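Local coordinates for protein putative adenylate cyclase (Vibrio parahaemolyticus, PDB 2ACA) that is a putative class IV-type adenylate cyclase of the CYTH family, probably acting on a triphosphate substrate, though its function has not been established, at residues Leu62-Trp75 / Ala87-Leu100. Numbering follows the deposited sequence.
Sequences LVLREIQPAGIKLW and ATNITKLDSAQSML. With PO4 (phosphate ion), chain D.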
ATOM      1  N   LEU A  62       0.038  12.904  -4.171  1.00  7.29           N
ATOM      2  CA  LEU A  62      -0.304  11.564  -3.707  1.00  9.31           C
ATOM      3  C   LEU A  62      -0.886  10.854  -4.917  1.00  8.03           C
ATOM      4  O   LEU A  62      -1.867  11.311  -5.486  1.00  9.44           O
ATOM      5  CB  LEU A  62      -1.344  11.666  -2.589  1.00  7.92           C
ATOM      6  CG  LEU A  62      -2.065  10.397  -2.128  1.00 11.64           C
ATOM      7  CD1 LEU A  62      -1.085   9.378  -1.580  1.00  9.91           C
ATOM      8  CD2 LEU A  62      -3.081  10.787  -1.055  1.00 10.48           C
ATOM      9  N   VAL A  63      -0.289   9.738  -5.308  1.00  7.53           N
ATOM     10  CA  VAL A  63      -0.754   9.040  -6.491  1.00  6.09           C
ATOM     11  C   VAL A  63      -0.908   7.531  -6.383  1.00  5.17           C
ATOM     12  O   VAL A  63      -0.094   6.856  -5.759  1.00  7.61           O
ATOM     13  CB  VAL A  63       0.226   9.326  -7.682  1.00 14.81           C
ATOM     14  CG1 VAL A  63      -0.196   8.548  -8.930  1.00 11.94           C
ATOM     15  CG2 VAL A  63       0.280  10.830  -7.969  1.00 12.26           C
ATOM     16  N   LEU A  64      -1.977   7.010  -6.972  1.00  3.21           N
ATOM     17  CA  LEU A  64      -2.177   5.577  -7.050  1.00  3.20           C
ATOM     18  C   LEU A  64      -1.896   5.340  -8.537  1.00  5.73           C
ATOM     19  O   LEU A  64      -2.382   6.094  -9.395  1.00  6.86           O
ATOM     20  CB  LEU A  64      -3.607   5.186  -6.666  1.00  7.46           C
ATOM     21  CG  LEU A  64      -3.870   5.186  -5.144  1.00  8.96           C
ATOM     22  CD1 LEU A  64      -5.251   4.626  -4.831  1.00  7.07           C
ATOM     23  CD2 LEU A  64      -2.805   4.338  -4.451  1.00  7.51           C
ATOM     24  N   ARG A  65      -1.096   4.329  -8.853  1.00  7.45           N
ATOM     25  CA  ARG A  65      -0.740   4.075 -10.251  1.00  9.98           C
ATOM     26  C   ARG A  65      -0.787   2.610 -10.604  1.00 10.35           C
ATOM     27  O   ARG A  65      -0.321   1.771  -9.840  1.00 13.38           O
ATOM     28  CB  ARG A  65       0.666   4.635 -10.536  1.00 13.57           C
ATOM     29  CG  ARG A  65       1.319   4.153 -11.835  1.00 12.37           C
ATOM     30  CD  ARG A  65       2.752   4.710 -11.979  1.00  8.71           C
ATOM     31  NE  ARG A  65       2.776   6.170 -11.952  1.00 11.91           N
ATOM     32  CZ  ARG A  65       3.888   6.902 -11.903  1.00 12.35           C
ATOM     33  NH1 ARG A  65       5.074   6.311 -11.872  1.00 11.22           N
ATOM     34  NH2 ARG A  65       3.817   8.226 -11.885  1.00 14.81           N
ATOM     35  N   GLU A  66      -1.354   2.314 -11.769  1.00  8.56           N
ATOM     36  CA  GLU A  66      -1.466   0.944 -12.259  1.00  9.83           C
ATOM     37  C   GLU A  66      -0.952   0.874 -13.694  1.00 12.25           C
ATOM     38  O   GLU A  66      -1.299   1.701 -14.537  1.00  9.32           O
ATOM     39  CB  GLU A  66      -2.919   0.466 -12.211  1.00 15.05           C
ATOM     40  CG  GLU A  66      -3.138  -0.896 -12.842  1.00 19.47           C
ATOM     41  CD  GLU A  66      -4.557  -1.414 -12.651  1.00 19.17           C
ATOM     42  OE1 GLU A  66      -5.512  -0.691 -12.996  1.00 23.19           O
ATOM     43  OE2 GLU A  66      -4.716  -2.549 -12.162  1.00 23.11           O
ATOM     44  N   ILE A  67      -0.116  -0.123 -13.952  1.00 17.85           N
ATOM     45  CA  ILE A  67       0.473  -0.330 -15.259  1.00 18.50           C
ATOM     46  C   ILE A  67       0.053  -1.709 -15.739  1.00 20.28           C
ATOM     47  O   ILE A  67       0.338  -2.715 -15.091  1.00 21.79           O
ATOM     48  CB  ILE A  67       2.021  -0.241 -15.180  1.00 14.10           C
ATOM     49  CG1 ILE A  67       2.432   1.147 -14.664  1.00 11.55           C
ATOM     50  CG2 ILE A  67       2.631  -0.487 -16.558  1.00 15.25           C
ATOM     51  CD1 ILE A  67       3.911   1.308 -14.402  1.00 12.03           C
ATOM     52  N   GLN A  68      -0.642  -1.746 -16.871  1.00 21.36           N
ATOM     53  CA  GLN A  68      -1.110  -3.000 -17.443  1.00 22.45           C
ATOM     54  C   GLN A  68      -0.597  -3.179 -18.859  1.00 22.12           C
ATOM     55  O   GLN A  68      -0.412  -2.204 -19.584  1.00 20.18           O
ATOM     56  CB  GLN A  68      -2.637  -3.044 -17.428  1.00 42.00           C
ATOM     57  CG  GLN A  68      -3.203  -3.604 -16.126  1.00 45.98           C
ATOM     58  CD  GLN A  68      -4.652  -3.235 -15.900  1.00 48.11           C
ATOM     59  OE1 GLN A  68      -5.328  -3.823 -15.052  1.00 51.28           O
ATOM     60  NE2 GLN A  68      -5.135  -2.249 -16.645  1.00 49.52           N
ATOM     61  N   PRO A  69      -0.407  -4.437 -19.289  1.00 19.05           N
ATOM     62  CA  PRO A  69      -0.658  -5.657 -18.510  1.00 17.18           C
ATOM     63  C   PRO A  69       0.440  -6.151 -17.560  1.00 16.70           C
ATOM     64  O   PRO A  69       0.354  -7.268 -17.061  1.00 18.90           O
ATOM     65  CB  PRO A  69      -0.970  -6.684 -19.596  1.00 17.58           C
ATOM     66  CG  PRO A  69      -0.037  -6.268 -20.694  1.00 18.71           C
ATOM     67  CD  PRO A  69      -0.185  -4.758 -20.712  1.00 17.33           C
ATOM     68  N   ALA A  70       1.467  -5.343 -17.312  1.00 17.14           N
ATOM     69  CA  ALA A  70       2.536  -5.765 -16.418  1.00 16.93           C
ATOM     70  C   ALA A  70       1.976  -6.079 -15.032  1.00 17.36           C
ATOM     71  O   ALA A  70       2.498  -6.937 -14.322  1.00 16.26           O
ATOM     72  CB  ALA A  70       3.588  -4.688 -16.314  1.00 18.19           C
ATOM     73  N   GLY A  71       0.922  -5.368 -14.653  1.00 17.07           N
ATOM     74  CA  GLY A  71       0.314  -5.595 -13.357  1.00 18.10           C
ATOM     75  C   GLY A  71       1.078  -4.920 -12.235  1.00 16.41           C
ATOM     76  O   GLY A  71       1.073  -5.392 -11.101  1.00 15.59           O
ATOM     77  N   ILE A  72       1.740  -3.812 -12.552  1.00 12.46           N
ATOM     78  CA  ILE A  72       2.500  -3.071 -11.556  1.00 12.54           C
ATOM     79  C   ILE A  72       1.550  -2.043 -10.978  1.00 11.40           C
ATOM     80  O   ILE A  72       0.897  -1.307 -11.722  1.00 11.13           O
ATOM     81  CB  ILE A  72       3.738  -2.371 -12.189  1.00 16.46           C
ATOM     82  CG1 ILE A  72       4.775  -3.423 -12.580  1.00 17.34           C
ATOM     83  CG2 ILE A  72       4.350  -1.383 -11.218  1.00 16.26           C
ATOM     84  CD1 ILE A  72       5.970  -2.859 -13.339  1.00 17.57           C
ATOM     85  N   LYS A  73       1.468  -2.003  -9.652  1.00  9.60           N
ATOM     86  CA  LYS A  73       0.562  -1.088  -8.963  1.00  9.85           C
ATOM     87  C   LYS A  73       1.310  -0.406  -7.835  1.00  8.21           C
ATOM     88  O   LYS A  73       1.913  -1.066  -6.987  1.00  6.48           O
ATOM     89  CB  LYS A  73      -0.645  -1.873  -8.436  1.00 14.16           C
ATOM     90  CG  LYS A  73      -1.448  -2.490  -9.570  1.00 16.61           C
ATOM     91  CD  LYS A  73      -2.563  -3.423  -9.120  1.00 18.63           C
ATOM     92  CE  LYS A  73      -2.021  -4.730  -8.580  1.00 18.37           C
ATOM     93  NZ  LYS A  73      -3.096  -5.764  -8.521  1.00 20.67           N
ATOM     94  N   LEU A  74       1.270   0.918  -7.824  1.00  9.10           N
ATOM     95  CA  LEU A  74       2.011   1.665  -6.824  1.00 11.24           C
ATOM     96  C   LEU A  74       1.234   2.725  -6.083  1.00 10.10           C
ATOM     97  O   LEU A  74       0.253   3.256  -6.572  1.00  8.68           O
ATOM     98  CB  LEU A  74       3.223   2.340  -7.484  1.00 12.60           C
ATOM     99  CG  LEU A  74       4.235   1.439  -8.209  1.00 14.11           C
ATOM    100  CD1 LEU A  74       4.843   2.189  -9.383  1.00 15.41           C
ATOM    101  CD2 LEU A  74       5.325   0.995  -7.235  1.00 12.53           C
ATOM    102  N   TRP A  75       1.707   3.012  -4.880  1.00 13.82           N
ATOM    103  CA  TRP A  75       1.157   4.055  -4.034  1.00 13.11           C
ATOM    104  C   TRP A  75       2.364   4.996  -3.996  1.00 11.78           C
ATOM    105  O   TRP A  75       3.452   4.600  -3.581  1.00 14.00           O
ATOM    106  CB  TRP A  75       0.792   3.464  -2.660  1.00 10.73           C
ATOM    107  CG  TRP A  75       0.622   4.454  -1.562  1.00  8.58           C
ATOM    108  CD1 TRP A  75       0.363   5.788  -1.681  1.00  7.35           C
ATOM    109  CD2 TRP A  75       0.698   4.183  -0.162  1.00  8.21           C
ATOM    110  NE1 TRP A  75       0.278   6.367  -0.441  1.00  9.92           N
ATOM    111  CE2 TRP A  75       0.479   5.402   0.513  1.00  7.75           C
ATOM    112  CE3 TRP A  75       0.931   3.021   0.593  1.00  9.35           C
ATOM    113  CZ2 TRP A  75       0.485   5.500   1.909  1.00 13.35           C
ATOM    114  CZ3 TRP A  75       0.940   3.115   1.978  1.00  9.23           C
ATOM    115  CH2 TRP A  75       0.717   4.349   2.624  1.00 11.76           C
ATOM    116  N   ALA A  87       7.613   5.511  -2.590  1.00 18.22           N
ATOM    117  CA  ALA A  87       6.615   4.620  -3.136  1.00 18.47           C
ATOM    118  C   ALA A  87       6.718   3.236  -2.538  1.00 16.05           C
ATOM    119  O   ALA A  87       7.668   2.907  -1.839  1.00 16.45           O
ATOM    120  CB  ALA A  87       6.795   4.517  -4.632  1.00 13.45           C
ATOM    121  N   THR A  88       5.708   2.431  -2.829  1.00 15.72           N
ATOM    122  CA  THR A  88       5.687   1.049  -2.410  1.00 14.93           C
ATOM    123  C   THR A  88       4.683   0.366  -3.305  1.00 12.99           C
ATOM    124  O   THR A  88       3.674   0.960  -3.674  1.00 13.39           O
ATOM    125  CB  THR A  88       5.246   0.867  -0.945  1.00 24.35           C
ATOM    126  OG1 THR A  88       5.258  -0.529  -0.626  1.00 28.23           O
ATOM    127  CG2 THR A  88       3.842   1.401  -0.729  1.00 25.85           C
ATOM    128  N   ASN A  89       4.970  -0.873  -3.676  1.00 14.68           N
ATOM    129  CA  ASN A  89       4.043  -1.630  -4.501  1.00 15.79           C
ATOM    130  C   ASN A  89       2.864  -2.044  -3.606  1.00 15.45           C
ATOM    131  O   ASN A  89       3.027  -2.222  -2.390  1.00 11.55           O
ATOM    132  CB  ASN A  89       4.743  -2.864  -5.076  1.00 19.76           C
ATOM    133  CG  ASN A  89       5.779  -2.505  -6.136  1.00 24.76           C
ATOM    134  OD1 ASN A  89       5.462  -2.393  -7.317  1.00 28.57           O
ATOM    135  ND2 ASN A  89       7.017  -2.302  -5.709  1.00 23.99           N
ATOM    136  N   ILE A  90       1.683  -2.159  -4.207  1.00 15.09           N
ATOM    137  CA  ILE A  90       0.472  -2.570  -3.495  1.00 16.29           C
ATOM    138  C   ILE A  90      -0.165  -3.654  -4.348  1.00 16.85           C
ATOM    139  O   ILE A  90      -0.016  -3.645  -5.574  1.00 19.65           O
ATOM    140  CB  ILE A  90      -0.531  -1.388  -3.314  1.00 13.23           C
ATOM    141  CG1 ILE A  90      -0.860  -0.755  -4.672  1.00 11.63           C
ATOM    142  CG2 ILE A  90       0.063  -0.325  -2.374  1.00  8.23           C
ATOM    143  CD1 ILE A  90      -1.886   0.382  -4.580  1.00  9.26           C
ATOM    144  N   THR A  91      -0.861  -4.592  -3.713  1.00 14.87           N
ATOM    145  CA  THR A  91      -1.499  -5.681  -4.448  1.00 14.04           C
ATOM    146  C   THR A  91      -2.955  -5.413  -4.832  1.00 14.47           C
ATOM    147  O   THR A  91      -3.439  -5.944  -5.825  1.00 15.65           O
ATOM    148  CB  THR A  91      -1.437  -6.996  -3.650  1.00 14.63           C
ATOM    149  OG1 THR A  91      -2.022  -6.792  -2.356  1.00 16.56           O
ATOM    150  CG2 THR A  91       0.017  -7.448  -3.485  1.00 16.33           C
ATOM    151  N   LYS A  92      -3.653  -4.587  -4.063  1.00 16.33           N
ATOM    152  CA  LYS A  92      -5.057  -4.288  -4.361  1.00 18.47           C
ATOM    153  C   LYS A  92      -5.285  -2.802  -4.596  1.00 15.79           C
ATOM    154  O   LYS A  92      -5.432  -2.027  -3.654  1.00 15.37           O
ATOM    155  CB  LYS A  92      -5.956  -4.765  -3.217  1.00 31.34           C
ATOM    156  CG  LYS A  92      -5.914  -6.262  -2.975  1.00 36.24           C
ATOM    157  CD  LYS A  92      -6.751  -6.650  -1.764  1.00 39.73           C
ATOM    158  CE  LYS A  92      -6.632  -8.137  -1.476  1.00 43.41           C
ATOM    159  NZ  LYS A  92      -5.214  -8.547  -1.237  1.00 46.26           N
ATOM    160  N   LEU A  93      -5.326  -2.415  -5.862  1.00 13.99           N
ATOM    161  CA  LEU A  93      -5.525  -1.022  -6.238  1.00 14.04           C
ATOM    162  C   LEU A  93      -6.869  -0.474  -5.777  1.00 11.94           C
ATOM    163  O   LEU A  93      -6.947   0.646  -5.256  1.00 12.34           O
ATOM    164  CB  LEU A  93      -5.414  -0.877  -7.759  1.00 14.17           C
ATOM    165  CG  LEU A  93      -5.782   0.492  -8.314  1.00 14.81           C
ATOM    166  CD1 LEU A  93      -4.792   1.539  -7.809  1.00 10.91           C
ATOM    167  CD2 LEU A  93      -5.790   0.427  -9.835  1.00 15.77           C
ATOM    168  N   ASP A  94      -7.928  -1.251  -5.980  1.00 15.12           N
ATOM    169  CA  ASP A  94      -9.258  -0.808  -5.582  1.00 18.09           C
ATOM    170  C   ASP A  94      -9.328  -0.607  -4.063  1.00 17.99           C
ATOM    171  O   ASP A  94      -9.936   0.346  -3.580  1.00 19.15           O
ATOM    172  CB  ASP A  94     -10.327  -1.808  -6.045  1.00 47.09           C
ATOM    173  CG  ASP A  94      -9.894  -3.254  -5.882  1.00 52.26           C
ATOM    174  OD1 ASP A  94      -8.947  -3.520  -5.108  1.00 55.43           O
ATOM    175  OD2 ASP A  94     -10.513  -4.129  -6.527  1.00 52.87           O
ATOM    176  N   SER A  95      -8.700  -1.495  -3.305  1.00 10.39           N
ATOM    177  CA  SER A  95      -8.720  -1.342  -1.857  1.00 11.89           C
ATOM    178  C   SER A  95      -8.004  -0.048  -1.491  1.00 10.34           C
ATOM    179  O   SER A  95      -8.499   0.739  -0.678  1.00 10.45           O
ATOM    180  CB  SER A  95      -8.051  -2.536  -1.190  1.00 16.99           C
ATOM    181  OG  SER A  95      -8.778  -3.707  -1.480  1.00 20.31           O
ATOM    182  N   ALA A  96      -6.850   0.181  -2.113  1.00 11.01           N
ATOM    183  CA  ALA A  96      -6.081   1.398  -1.873  1.00 11.81           C
ATOM    184  C   ALA A  96      -6.921   2.649  -2.165  1.00 10.24           C
ATOM    185  O   ALA A  96      -6.926   3.606  -1.384  1.00  9.66           O
ATOM    186  CB  ALA A  96      -4.817   1.396  -2.738  1.00  9.59           C
ATOM    187  N   GLN A  97      -7.626   2.646  -3.293  1.00 11.23           N
ATOM    188  CA  GLN A  97      -8.474   3.786  -3.663  1.00 12.03           C
ATOM    189  C   GLN A  97      -9.548   4.019  -2.598  1.00 10.20           C
ATOM    190  O   GLN A  97      -9.754   5.139  -2.131  1.00  9.01           O
ATOM    191  CB  GLN A  97      -9.151   3.519  -5.014  1.00 13.24           C
ATOM    192  CG  GLN A  97      -8.178   3.438  -6.189  1.00 17.54           C
ATOM    193  CD  GLN A  97      -8.852   2.991  -7.483  1.00 17.69           C
ATOM    194  OE1 GLN A  97      -8.481   3.429  -8.576  1.00 21.94           O
ATOM    195  NE2 GLN A  97      -9.835   2.112  -7.365  1.00 15.73           N
ATOM    196  N   SER A  98     -10.221   2.940  -2.216  1.00 13.46           N
ATOM    197  CA  SER A  98     -11.287   3.005  -1.225  1.00 16.66           C
ATOM    198  C   SER A  98     -10.768   3.501   0.138  1.00 17.20           C
ATOM    199  O   SER A  98     -11.411   4.316   0.802  1.00 17.69           O
ATOM    200  CB  SER A  98     -11.931   1.620  -1.092  1.00 15.21           C
ATOM    201  OG  SER A  98     -13.073   1.663  -0.257  1.00 19.84           O
HETATM  202  N   MSE A  99      -9.594   3.024   0.545  1.00 14.09           N
HETATM  203  CA  MSE A  99      -9.028   3.449   1.823  1.00 13.61           C
HETATM  204  C   MSE A  99      -8.672   4.934   1.822  1.00 12.44           C
HETATM  205  O   MSE A  99      -8.911   5.627   2.810  1.00 13.36           O
HETATM  206  CB  MSE A  99      -7.793   2.613   2.173  1.00 14.46           C
HETATM  207  CG  MSE A  99      -8.107   1.202   2.630  1.00 18.81           C
HETATM  208 SE   MSE A  99      -6.530   0.195   3.207  1.00 32.63          SE
HETATM  209  CE  MSE A  99      -5.956  -0.340   1.442  1.00 22.28           C
ATOM    210  N   LEU A 100      -8.103   5.428   0.724  1.00 11.01           N
ATOM    211  CA  LEU A 100      -7.746   6.845   0.644  1.00 11.14           C
ATOM    212  C   LEU A 100      -8.997   7.737   0.733  1.00 10.18           C
ATOM    213  O   LEU A 100      -8.972   8.816   1.322  1.00 10.35           O
ATOM    214  CB  LEU A 100      -6.985   7.145  -0.657  1.00 12.04           C
ATOM    215  CG  LEU A 100      -5.519   6.711  -0.764  1.00 12.20           C
ATOM    216  CD1 LEU A 100      -4.918   7.204  -2.089  1.00  7.92           C
ATOM    217  CD2 LEU A 100      -4.747   7.278   0.414  1.00 11.30           C
TER
HETATM  218  P   PO4 D 304       7.287   9.268 -13.070  1.00 47.28           P
HETATM  219  O1  PO4 D 304       6.192  10.142 -13.564  1.00 47.55           O
HETATM  220  O2  PO4 D 304       8.494  10.090 -12.792  1.00 48.96           O
HETATM  221  O3  PO4 D 304       7.609   8.250 -14.101  1.00 48.82           O
HETATM  222  O4  PO4 D 304       6.855   8.587 -11.824  1.00 49.87           O
HETATM  223  O   HOH W   1       3.460  -4.109  -8.433  1.00 19.35           O
HETATM  224  O   HOH W   2      -5.546  -4.642  -7.750  1.00 22.94           O
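Trp-75 and Thr-88 form an antiparallel hydrogen-bonded pair, N of Trp-75 to O of Thr-88 at 3.1 Å and N of Thr-88 to O of Trp-75 at 3.2 Å; beyond the non-hydrogen-bonded pair Leu-74/Asn-89, N of Ile-90 still reaches O of Lys-73. The chain then leaves the sheet and folds back as helix 93-100, whose axis makes 164° with strand 62-68, nearly antiparallel. Leu-64 points from the strand into the helix: its CD1 lies 3.4 Å from CG of Gln-97 and meets CD1 of Leu-100 tip to tip, while CD2 faces CB of Ala-96 and CD1 of Ile-90, the Ile-90 side chain crossing that of Leu-64 at about a right angle. Leu-93 puts CD1 on CB of Leu-64 and CD2 against the Glu-66 carboxylate, 3.4 Å from OE1. These strands belong to the antiparallel sheet of the CYTH fold, the triphosphate tunnel architecture, and the helix covers the sheet face bearing Leu-62, Leu-64 and Glu-66. On the other face the edge of the Arg-65 guanidinium meets a phosphate ion in plane, NH1 and NH2 both donating to O4, while NE of Arg-65 forms salt bridges with Glu-43 and Asp-45; the ion probably came from the crystallisation liquor, but its position is consistent with an anion-binding tunnel. The Lys-73 chain, bent at chi3 (-72°), reaches along the loop after strand 87-89, and NZ donates to O of Thr-91 at 2.7 Å, from above the carbonyl plane; a water links the same NZ to N of Leu-93. CG2 of Thr-88 touches CE3 of Trp-75 obliquely, whereas OG1 of Thr-88 accepts from N of Lys-92 of the second subunit.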